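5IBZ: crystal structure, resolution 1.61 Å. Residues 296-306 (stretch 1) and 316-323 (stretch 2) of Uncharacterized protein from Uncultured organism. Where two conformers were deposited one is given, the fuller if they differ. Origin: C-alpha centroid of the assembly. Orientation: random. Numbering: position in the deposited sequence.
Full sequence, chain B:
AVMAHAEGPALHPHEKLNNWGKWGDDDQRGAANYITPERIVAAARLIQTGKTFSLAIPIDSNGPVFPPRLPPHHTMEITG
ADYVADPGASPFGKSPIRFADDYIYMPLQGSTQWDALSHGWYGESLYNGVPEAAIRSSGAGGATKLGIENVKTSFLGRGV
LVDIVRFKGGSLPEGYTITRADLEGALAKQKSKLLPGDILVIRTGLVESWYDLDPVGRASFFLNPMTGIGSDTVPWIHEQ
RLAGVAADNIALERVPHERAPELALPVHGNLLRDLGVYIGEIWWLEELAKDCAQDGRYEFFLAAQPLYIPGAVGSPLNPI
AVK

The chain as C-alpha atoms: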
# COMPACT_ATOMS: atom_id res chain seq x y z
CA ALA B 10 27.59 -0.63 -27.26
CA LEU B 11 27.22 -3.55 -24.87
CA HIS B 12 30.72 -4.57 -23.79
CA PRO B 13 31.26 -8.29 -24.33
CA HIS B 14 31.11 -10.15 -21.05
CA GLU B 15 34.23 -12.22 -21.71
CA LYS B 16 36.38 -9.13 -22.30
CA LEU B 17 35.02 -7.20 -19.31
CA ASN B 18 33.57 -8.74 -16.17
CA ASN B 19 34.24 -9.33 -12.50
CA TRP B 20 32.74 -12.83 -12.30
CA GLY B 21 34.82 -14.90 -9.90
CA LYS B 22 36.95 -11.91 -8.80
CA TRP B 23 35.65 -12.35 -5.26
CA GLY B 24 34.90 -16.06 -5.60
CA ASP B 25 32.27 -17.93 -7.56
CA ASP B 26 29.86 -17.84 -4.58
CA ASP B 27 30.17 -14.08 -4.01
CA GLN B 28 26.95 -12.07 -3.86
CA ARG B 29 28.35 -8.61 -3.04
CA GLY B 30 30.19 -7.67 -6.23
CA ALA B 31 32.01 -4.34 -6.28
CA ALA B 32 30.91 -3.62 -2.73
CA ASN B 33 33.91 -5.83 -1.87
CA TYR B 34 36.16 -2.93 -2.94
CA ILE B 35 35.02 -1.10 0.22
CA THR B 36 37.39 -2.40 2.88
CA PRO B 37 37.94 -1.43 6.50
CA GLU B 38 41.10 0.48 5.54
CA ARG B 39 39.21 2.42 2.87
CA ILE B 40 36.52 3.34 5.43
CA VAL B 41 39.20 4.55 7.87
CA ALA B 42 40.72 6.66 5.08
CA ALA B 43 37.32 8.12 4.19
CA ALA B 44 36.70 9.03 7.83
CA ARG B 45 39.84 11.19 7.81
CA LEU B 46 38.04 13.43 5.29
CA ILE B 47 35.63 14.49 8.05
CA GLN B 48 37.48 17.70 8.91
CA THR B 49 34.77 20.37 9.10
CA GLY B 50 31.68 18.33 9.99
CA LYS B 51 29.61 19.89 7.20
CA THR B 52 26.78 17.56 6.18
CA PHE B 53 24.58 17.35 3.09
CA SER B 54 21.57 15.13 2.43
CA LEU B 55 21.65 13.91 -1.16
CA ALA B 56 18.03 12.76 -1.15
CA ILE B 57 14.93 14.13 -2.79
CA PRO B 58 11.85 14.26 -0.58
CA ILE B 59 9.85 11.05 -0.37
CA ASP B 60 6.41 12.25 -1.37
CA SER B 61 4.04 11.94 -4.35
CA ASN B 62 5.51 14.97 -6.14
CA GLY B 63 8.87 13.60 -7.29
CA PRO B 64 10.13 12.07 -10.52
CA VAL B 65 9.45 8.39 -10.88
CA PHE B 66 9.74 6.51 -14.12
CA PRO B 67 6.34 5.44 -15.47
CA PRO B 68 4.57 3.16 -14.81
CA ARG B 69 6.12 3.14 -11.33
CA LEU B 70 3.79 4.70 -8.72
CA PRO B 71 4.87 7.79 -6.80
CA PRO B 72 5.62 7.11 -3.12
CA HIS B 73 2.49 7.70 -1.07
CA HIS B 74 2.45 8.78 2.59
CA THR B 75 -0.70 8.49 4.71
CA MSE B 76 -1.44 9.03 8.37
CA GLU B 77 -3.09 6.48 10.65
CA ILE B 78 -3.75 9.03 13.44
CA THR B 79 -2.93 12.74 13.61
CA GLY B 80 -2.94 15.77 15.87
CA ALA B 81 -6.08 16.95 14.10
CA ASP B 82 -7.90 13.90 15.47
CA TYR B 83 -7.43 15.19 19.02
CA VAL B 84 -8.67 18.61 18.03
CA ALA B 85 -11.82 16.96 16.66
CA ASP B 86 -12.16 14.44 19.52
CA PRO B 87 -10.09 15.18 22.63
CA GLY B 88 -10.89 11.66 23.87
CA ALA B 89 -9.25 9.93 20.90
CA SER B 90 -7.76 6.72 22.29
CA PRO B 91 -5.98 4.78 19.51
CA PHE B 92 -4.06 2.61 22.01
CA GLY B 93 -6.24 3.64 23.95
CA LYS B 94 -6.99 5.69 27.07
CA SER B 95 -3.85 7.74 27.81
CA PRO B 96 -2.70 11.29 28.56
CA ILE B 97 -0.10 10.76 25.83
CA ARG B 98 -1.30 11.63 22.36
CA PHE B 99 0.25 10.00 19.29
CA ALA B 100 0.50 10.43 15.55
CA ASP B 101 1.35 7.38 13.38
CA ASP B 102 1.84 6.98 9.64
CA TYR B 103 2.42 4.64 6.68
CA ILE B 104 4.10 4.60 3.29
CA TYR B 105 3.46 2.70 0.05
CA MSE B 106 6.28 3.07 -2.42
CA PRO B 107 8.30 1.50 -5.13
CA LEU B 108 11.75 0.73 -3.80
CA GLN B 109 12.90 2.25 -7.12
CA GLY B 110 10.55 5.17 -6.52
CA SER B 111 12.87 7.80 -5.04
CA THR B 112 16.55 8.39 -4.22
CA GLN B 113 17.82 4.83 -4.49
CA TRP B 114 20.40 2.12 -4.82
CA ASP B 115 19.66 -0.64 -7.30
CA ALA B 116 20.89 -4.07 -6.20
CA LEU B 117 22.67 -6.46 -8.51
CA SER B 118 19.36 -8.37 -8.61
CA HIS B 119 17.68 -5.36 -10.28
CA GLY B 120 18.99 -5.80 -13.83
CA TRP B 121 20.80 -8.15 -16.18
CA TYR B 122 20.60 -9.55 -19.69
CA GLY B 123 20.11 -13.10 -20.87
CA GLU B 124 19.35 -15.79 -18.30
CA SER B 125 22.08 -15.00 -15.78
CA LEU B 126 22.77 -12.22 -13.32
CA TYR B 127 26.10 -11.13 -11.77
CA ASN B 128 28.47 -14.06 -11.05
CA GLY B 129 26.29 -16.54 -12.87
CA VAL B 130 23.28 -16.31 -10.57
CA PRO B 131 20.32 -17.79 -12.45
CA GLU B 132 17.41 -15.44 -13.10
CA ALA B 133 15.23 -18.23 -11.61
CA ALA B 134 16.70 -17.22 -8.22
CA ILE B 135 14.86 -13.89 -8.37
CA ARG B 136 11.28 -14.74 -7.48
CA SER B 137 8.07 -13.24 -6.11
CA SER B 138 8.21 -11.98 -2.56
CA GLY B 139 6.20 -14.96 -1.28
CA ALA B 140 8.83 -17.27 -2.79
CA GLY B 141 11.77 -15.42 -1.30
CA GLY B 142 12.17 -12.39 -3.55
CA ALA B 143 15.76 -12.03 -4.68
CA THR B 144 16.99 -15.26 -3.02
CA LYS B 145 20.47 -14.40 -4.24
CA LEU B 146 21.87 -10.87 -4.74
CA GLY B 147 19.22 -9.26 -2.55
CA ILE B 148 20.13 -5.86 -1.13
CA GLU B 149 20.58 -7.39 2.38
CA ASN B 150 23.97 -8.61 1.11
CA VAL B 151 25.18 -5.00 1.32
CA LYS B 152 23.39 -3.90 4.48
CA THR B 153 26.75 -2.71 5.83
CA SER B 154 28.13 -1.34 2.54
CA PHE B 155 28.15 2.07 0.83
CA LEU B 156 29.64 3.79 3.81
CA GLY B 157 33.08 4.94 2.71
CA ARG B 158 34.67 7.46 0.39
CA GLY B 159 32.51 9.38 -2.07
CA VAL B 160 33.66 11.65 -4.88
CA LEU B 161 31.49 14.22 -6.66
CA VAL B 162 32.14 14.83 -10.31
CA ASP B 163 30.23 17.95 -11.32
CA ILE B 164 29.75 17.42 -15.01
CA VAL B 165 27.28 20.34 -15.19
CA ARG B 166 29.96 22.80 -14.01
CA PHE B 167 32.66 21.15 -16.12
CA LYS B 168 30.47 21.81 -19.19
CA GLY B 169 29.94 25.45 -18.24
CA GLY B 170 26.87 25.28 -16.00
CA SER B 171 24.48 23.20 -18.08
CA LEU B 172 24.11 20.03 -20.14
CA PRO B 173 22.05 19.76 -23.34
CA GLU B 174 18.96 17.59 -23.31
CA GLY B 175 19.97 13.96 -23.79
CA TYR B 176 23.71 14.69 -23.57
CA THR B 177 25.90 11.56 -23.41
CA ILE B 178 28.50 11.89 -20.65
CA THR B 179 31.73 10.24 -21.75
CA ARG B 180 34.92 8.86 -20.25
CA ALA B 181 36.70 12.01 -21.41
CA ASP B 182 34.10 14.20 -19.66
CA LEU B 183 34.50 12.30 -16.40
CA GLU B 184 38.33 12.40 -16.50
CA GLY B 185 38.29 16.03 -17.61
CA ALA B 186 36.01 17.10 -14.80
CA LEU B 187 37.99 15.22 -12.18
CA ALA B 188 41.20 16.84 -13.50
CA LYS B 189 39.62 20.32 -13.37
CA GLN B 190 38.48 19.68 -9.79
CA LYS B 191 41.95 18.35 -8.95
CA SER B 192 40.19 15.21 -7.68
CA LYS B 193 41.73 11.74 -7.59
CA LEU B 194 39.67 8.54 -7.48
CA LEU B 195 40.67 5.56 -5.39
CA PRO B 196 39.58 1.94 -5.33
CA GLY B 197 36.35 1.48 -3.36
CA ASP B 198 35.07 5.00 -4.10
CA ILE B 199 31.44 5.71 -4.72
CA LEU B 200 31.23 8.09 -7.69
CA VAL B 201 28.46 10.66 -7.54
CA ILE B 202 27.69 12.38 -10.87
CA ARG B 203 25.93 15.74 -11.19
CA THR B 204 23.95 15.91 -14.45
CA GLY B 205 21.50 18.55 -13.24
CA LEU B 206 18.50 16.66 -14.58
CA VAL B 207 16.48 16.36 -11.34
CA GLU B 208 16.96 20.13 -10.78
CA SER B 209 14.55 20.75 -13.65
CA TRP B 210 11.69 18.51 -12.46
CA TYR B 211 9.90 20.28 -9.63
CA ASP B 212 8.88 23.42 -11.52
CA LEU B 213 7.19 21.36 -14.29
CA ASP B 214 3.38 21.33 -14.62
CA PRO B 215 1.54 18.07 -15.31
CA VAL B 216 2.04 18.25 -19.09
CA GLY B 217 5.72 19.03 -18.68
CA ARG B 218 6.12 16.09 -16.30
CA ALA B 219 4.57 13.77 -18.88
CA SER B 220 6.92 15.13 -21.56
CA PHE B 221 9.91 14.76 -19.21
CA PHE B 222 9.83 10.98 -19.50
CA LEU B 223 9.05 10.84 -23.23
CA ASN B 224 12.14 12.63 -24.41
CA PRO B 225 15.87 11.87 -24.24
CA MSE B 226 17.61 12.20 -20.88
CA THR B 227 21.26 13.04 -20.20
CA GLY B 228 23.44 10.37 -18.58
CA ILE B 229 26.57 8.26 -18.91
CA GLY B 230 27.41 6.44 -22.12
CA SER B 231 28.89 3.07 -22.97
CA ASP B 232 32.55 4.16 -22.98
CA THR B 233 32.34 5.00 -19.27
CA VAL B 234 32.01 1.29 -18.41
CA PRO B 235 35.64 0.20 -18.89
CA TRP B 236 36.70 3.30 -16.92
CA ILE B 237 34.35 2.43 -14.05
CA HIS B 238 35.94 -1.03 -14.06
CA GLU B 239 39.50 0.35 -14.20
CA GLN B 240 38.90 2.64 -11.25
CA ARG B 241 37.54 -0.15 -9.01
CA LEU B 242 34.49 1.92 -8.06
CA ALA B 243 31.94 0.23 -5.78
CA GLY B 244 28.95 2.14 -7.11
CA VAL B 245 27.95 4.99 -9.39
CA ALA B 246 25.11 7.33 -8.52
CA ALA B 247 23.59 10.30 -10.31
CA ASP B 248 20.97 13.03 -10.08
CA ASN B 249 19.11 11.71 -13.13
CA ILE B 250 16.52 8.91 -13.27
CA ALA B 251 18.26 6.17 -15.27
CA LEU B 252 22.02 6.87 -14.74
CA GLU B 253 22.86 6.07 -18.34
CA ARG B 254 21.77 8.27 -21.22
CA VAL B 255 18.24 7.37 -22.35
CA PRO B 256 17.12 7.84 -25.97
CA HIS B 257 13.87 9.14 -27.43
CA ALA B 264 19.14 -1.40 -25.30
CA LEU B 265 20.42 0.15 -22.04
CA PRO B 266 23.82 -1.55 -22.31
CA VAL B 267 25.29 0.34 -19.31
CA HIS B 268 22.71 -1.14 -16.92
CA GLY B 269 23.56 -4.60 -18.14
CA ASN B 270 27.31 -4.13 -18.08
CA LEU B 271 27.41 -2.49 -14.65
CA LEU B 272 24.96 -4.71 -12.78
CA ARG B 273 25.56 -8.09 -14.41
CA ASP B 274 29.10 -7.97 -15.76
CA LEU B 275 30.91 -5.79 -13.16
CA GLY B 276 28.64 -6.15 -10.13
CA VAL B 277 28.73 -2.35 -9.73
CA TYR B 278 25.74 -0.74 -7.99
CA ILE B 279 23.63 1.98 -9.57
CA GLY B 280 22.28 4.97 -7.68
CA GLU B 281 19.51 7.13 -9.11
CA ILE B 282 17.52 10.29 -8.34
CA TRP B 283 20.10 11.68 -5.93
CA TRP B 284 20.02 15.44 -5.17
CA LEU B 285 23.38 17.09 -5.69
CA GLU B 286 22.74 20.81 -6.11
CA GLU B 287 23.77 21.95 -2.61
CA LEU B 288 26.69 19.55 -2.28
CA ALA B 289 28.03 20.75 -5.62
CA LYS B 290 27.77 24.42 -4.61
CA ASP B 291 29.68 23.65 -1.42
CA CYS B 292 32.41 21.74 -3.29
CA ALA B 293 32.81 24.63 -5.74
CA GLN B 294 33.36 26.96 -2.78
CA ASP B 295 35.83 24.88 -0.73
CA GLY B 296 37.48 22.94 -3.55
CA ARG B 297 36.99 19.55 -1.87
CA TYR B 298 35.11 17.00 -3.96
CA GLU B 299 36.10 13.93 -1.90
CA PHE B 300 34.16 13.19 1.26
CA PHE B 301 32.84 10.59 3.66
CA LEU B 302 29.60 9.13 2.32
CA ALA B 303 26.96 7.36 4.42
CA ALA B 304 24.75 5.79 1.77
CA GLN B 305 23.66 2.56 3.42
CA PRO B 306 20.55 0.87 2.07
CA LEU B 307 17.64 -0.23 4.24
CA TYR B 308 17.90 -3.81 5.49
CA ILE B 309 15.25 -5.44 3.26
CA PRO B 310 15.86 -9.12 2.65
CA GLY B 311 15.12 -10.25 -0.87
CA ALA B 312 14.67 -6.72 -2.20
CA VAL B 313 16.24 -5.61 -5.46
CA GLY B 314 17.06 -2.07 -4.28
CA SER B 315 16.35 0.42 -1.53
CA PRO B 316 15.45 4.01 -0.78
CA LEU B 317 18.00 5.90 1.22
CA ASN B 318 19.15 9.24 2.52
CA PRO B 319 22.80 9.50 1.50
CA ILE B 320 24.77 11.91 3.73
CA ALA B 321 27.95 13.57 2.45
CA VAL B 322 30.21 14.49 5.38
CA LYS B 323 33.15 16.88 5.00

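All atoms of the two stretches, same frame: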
# COMPACT_ATOMS: atom_id res chain seq x y z
N GLY B 296 36.55 23.67 -2.72
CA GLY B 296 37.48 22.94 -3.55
C GLY B 296 37.69 21.48 -3.19
O GLY B 296 38.59 20.83 -3.74
N ARG B 297 36.88 20.95 -2.28
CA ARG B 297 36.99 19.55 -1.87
C ARG B 297 35.84 18.76 -2.42
O ARG B 297 34.71 18.98 -2.04
CB ARG B 297 36.99 19.44 -0.35
CG ARG B 297 38.14 20.15 0.33
CD ARG B 297 38.06 19.96 1.83
NE ARG B 297 38.08 18.55 2.20
CZ ARG B 297 37.44 18.02 3.24
NH1 ARG B 297 36.71 18.76 4.06
NH2 ARG B 297 37.56 16.72 3.47
N TYR B 298 36.14 17.83 -3.33
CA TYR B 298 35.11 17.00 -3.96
C TYR B 298 35.10 15.55 -3.44
O TYR B 298 34.29 14.74 -3.89
CB TYR B 298 35.32 17.01 -5.46
CG TYR B 298 34.96 18.34 -6.09
CD1 TYR B 298 35.85 19.40 -6.12
CD2 TYR B 298 33.71 18.50 -6.66
CE1 TYR B 298 35.47 20.60 -6.71
CE2 TYR B 298 33.34 19.68 -7.25
CZ TYR B 298 34.20 20.72 -7.25
OH TYR B 298 33.77 21.89 -7.85
N GLU B 299 36.02 15.25 -2.53
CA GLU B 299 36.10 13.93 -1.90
C GLU B 299 35.62 14.04 -0.47
O GLU B 299 35.98 14.97 0.26
CB GLU B 299 37.53 13.38 -1.93
CG GLU B 299 38.13 13.25 -3.32
CD GLU B 299 39.22 14.27 -3.60
OE1 GLU B 299 39.34 15.25 -2.83
OE2 GLU B 299 39.97 14.09 -4.59
N PHE B 300 34.79 13.09 -0.05
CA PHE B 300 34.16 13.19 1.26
C PHE B 300 33.81 11.82 1.82
O PHE B 300 33.97 10.79 1.13
CB PHE B 300 32.89 14.04 1.18
CG PHE B 300 32.02 13.67 0.00
CD1 PHE B 300 31.11 12.64 0.09
CD2 PHE B 300 32.15 14.33 -1.20
CE1 PHE B 300 30.34 12.29 -0.98
CE2 PHE B 300 31.38 13.99 -2.27
CZ PHE B 300 30.47 12.97 -2.17
N PHE B 301 33.38 11.81 3.07
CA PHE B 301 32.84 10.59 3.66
C PHE B 301 31.37 10.51 3.28
O PHE B 301 30.64 11.49 3.39
CB PHE B 301 33.03 10.59 5.19
CG PHE B 301 32.53 9.35 5.88
CD1 PHE B 301 31.21 9.26 6.30
CD2 PHE B 301 33.40 8.31 6.15
CE1 PHE B 301 30.76 8.12 6.97
CE2 PHE B 301 32.95 7.16 6.80
CZ PHE B 301 31.63 7.08 7.22
N LEU B 302 30.96 9.35 2.77
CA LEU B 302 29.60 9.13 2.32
C LEU B 302 28.93 8.04 3.14
O LEU B 302 29.47 6.92 3.21
CB LEU B 302 29.59 8.74 0.86
CG LEU B 302 28.22 8.49 0.23
CD1 LEU B 302 27.34 9.71 0.33
CD2 LEU B 302 28.39 8.08 -1.20
N ALA B 303 27.80 8.36 3.77
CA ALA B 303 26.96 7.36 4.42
C ALA B 303 25.74 7.13 3.57
O ALA B 303 24.76 7.90 3.66
CB ALA B 303 26.57 7.80 5.82
N ALA B 304 25.80 6.09 2.74
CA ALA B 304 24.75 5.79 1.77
C ALA B 304 24.29 4.34 1.92
O ALA B 304 23.98 3.65 0.94
CB ALA B 304 25.23 6.08 0.38
N GLN B 305 24.12 3.92 3.16
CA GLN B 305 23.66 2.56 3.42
C GLN B 305 22.22 2.36 2.94
O GLN B 305 21.39 3.25 3.03
CB GLN B 305 23.80 2.23 4.91
CG GLN B 305 22.85 3.00 5.85
CD GLN B 305 23.40 4.35 6.37
OE1 GLN B 305 24.11 5.07 5.66
NE2 GLN B 305 23.01 4.69 7.59
N PRO B 306 21.93 1.17 2.40
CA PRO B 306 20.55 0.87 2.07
C PRO B 306 19.76 0.45 3.30
O PRO B 306 20.36 0.17 4.34
CB PRO B 306 20.69 -0.32 1.12
CG PRO B 306 21.84 -1.07 1.71
CD PRO B 306 22.80 -0.01 2.24
N PRO B 316 15.34 2.57 -1.01
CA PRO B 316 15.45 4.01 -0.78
C PRO B 316 16.55 4.28 0.21
O PRO B 316 17.01 3.39 0.94
CB PRO B 316 14.07 4.41 -0.23
CG PRO B 316 13.50 3.20 0.27
CD PRO B 316 14.08 2.03 -0.47
N LEU B 317 17.03 5.51 0.21
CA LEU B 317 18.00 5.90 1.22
C LEU B 317 18.06 7.41 1.33
O LEU B 317 17.44 8.13 0.57
CB LEU B 317 19.37 5.34 0.89
CG LEU B 317 20.06 5.99 -0.30
CD1 LEU B 317 21.59 5.87 -0.09
CD2 LEU B 317 19.68 5.32 -1.58
N ASN B 318 18.82 7.84 2.34
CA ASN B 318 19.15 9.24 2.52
C ASN B 318 20.67 9.33 2.60
O ASN B 318 21.26 9.25 3.67
CB ASN B 318 18.50 9.80 3.77
CG ASN B 318 18.80 11.24 3.97
OD1 ASN B 318 19.35 11.89 3.09
ND2 ASN B 318 18.47 11.75 5.14
N PRO B 319 21.32 9.43 1.44
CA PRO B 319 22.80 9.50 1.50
C PRO B 319 23.28 10.79 2.15
O PRO B 319 22.78 11.86 1.75
CB PRO B 319 23.21 9.45 0.02
CG PRO B 319 21.93 9.28 -0.77
CD PRO B 319 20.82 9.75 0.11
N ILE B 320 24.20 10.72 3.11
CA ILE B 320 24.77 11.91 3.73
C ILE B 320 26.24 12.06 3.33
O ILE B 320 27.04 11.15 3.59
CB ILE B 320 24.69 11.87 5.26
CG1 ILE B 320 23.28 11.53 5.74
CG2 ILE B 320 25.13 13.22 5.84
CD1 ILE B 320 22.19 12.51 5.30
N ALA B 321 26.57 13.18 2.69
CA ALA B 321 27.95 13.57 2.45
C ALA B 321 28.46 14.32 3.68
O ALA B 321 27.80 15.26 4.14
CB ALA B 321 28.05 14.45 1.21
N VAL B 322 29.61 13.89 4.19
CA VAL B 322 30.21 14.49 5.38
C VAL B 322 31.61 14.98 5.05
O VAL B 322 32.44 14.22 4.56
CB VAL B 322 30.28 13.51 6.57
CG1 VAL B 322 30.64 14.23 7.85
CG2 VAL B 322 28.96 12.78 6.73
N LYS B 323 31.86 16.25 5.31
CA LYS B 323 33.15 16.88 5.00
C LYS B 323 33.86 17.38 6.26
O LYS B 323 33.38 17.07 7.35
CB LYS B 323 32.93 18.01 3.99
CG LYS B 323 32.51 17.45 2.63
CD LYS B 323 32.09 18.54 1.64
CE LYS B 323 33.31 19.24 1.10
NZ LYS B 323 32.95 20.18 -0.01
OXT LYS B 323 34.91 18.05 6.23
O HOH W 1 18.69 3.66 3.52
O HOH W 2 21.50 5.95 3.47

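The contact between residues 296-306 and 316-323 is a short antiparallel β-ladder, closed at one end by a salt bridge to the chain's C-terminal carboxylate and continued at the other through water, and it illustrates how a terminal strand can be secured by backbone and side chain together. Strands 299-303 and 320-322 run at 142° to one another, pairing Phe301 with Val322, Leu302 with Ala321 and Ala303 with Ile320.

As antiparallel geometry requires, the hydrogen bonds come in reciprocal pairs around alternate residues. Phe301 N donates to Val322 O (3.0 Å) and Val322 N to Phe301 O (2.7 Å); two residues on, Ala303 N donates to Ile320 O and Ile320 N to Ala303 O, both at 2.9 Å. Between these rings lies the non-hydrogen-bonded pair, where the CA atoms of Leu302 and Ala321 approach to 4.7 Å, and CA-H...O contacts such as Leu302 CA to Ile320 O (3.5 Å) supplement the ladder.

Side chains alternate accordingly. Phe301, Ala303, Ile320 and Val322 share one face of the sheet, where Val322 CG2 meets the edge of the Phe301 ring, 4.2 Å from CD1. Leu302 and Ala321 occupy the other. The methyl of Ala321 also lies over the Phe300 ring in a CH-pi contact, CB sitting 4.1 Å from the ring centroid.

At the chain terminus, Arg297 and Lys323 are joined twice. Arg297 NH1 forms a salt bridge with Lys323 OXT (2.9 Å), while the lysine side chain, bent at chi1 (m) and chi3 (p), brings NZ close enough to donate to Arg297 O (2.9 Å).

Beyond the ladder, apolar packing takes over: Ala304 CB lies 3.7 Å from Leu317 CD1 and 3.9 Å from Pro319 CB. Here water 1 bridges the carbonyls, donating to Gln305 O (2.8 Å) and Pro316 O (3.1 Å).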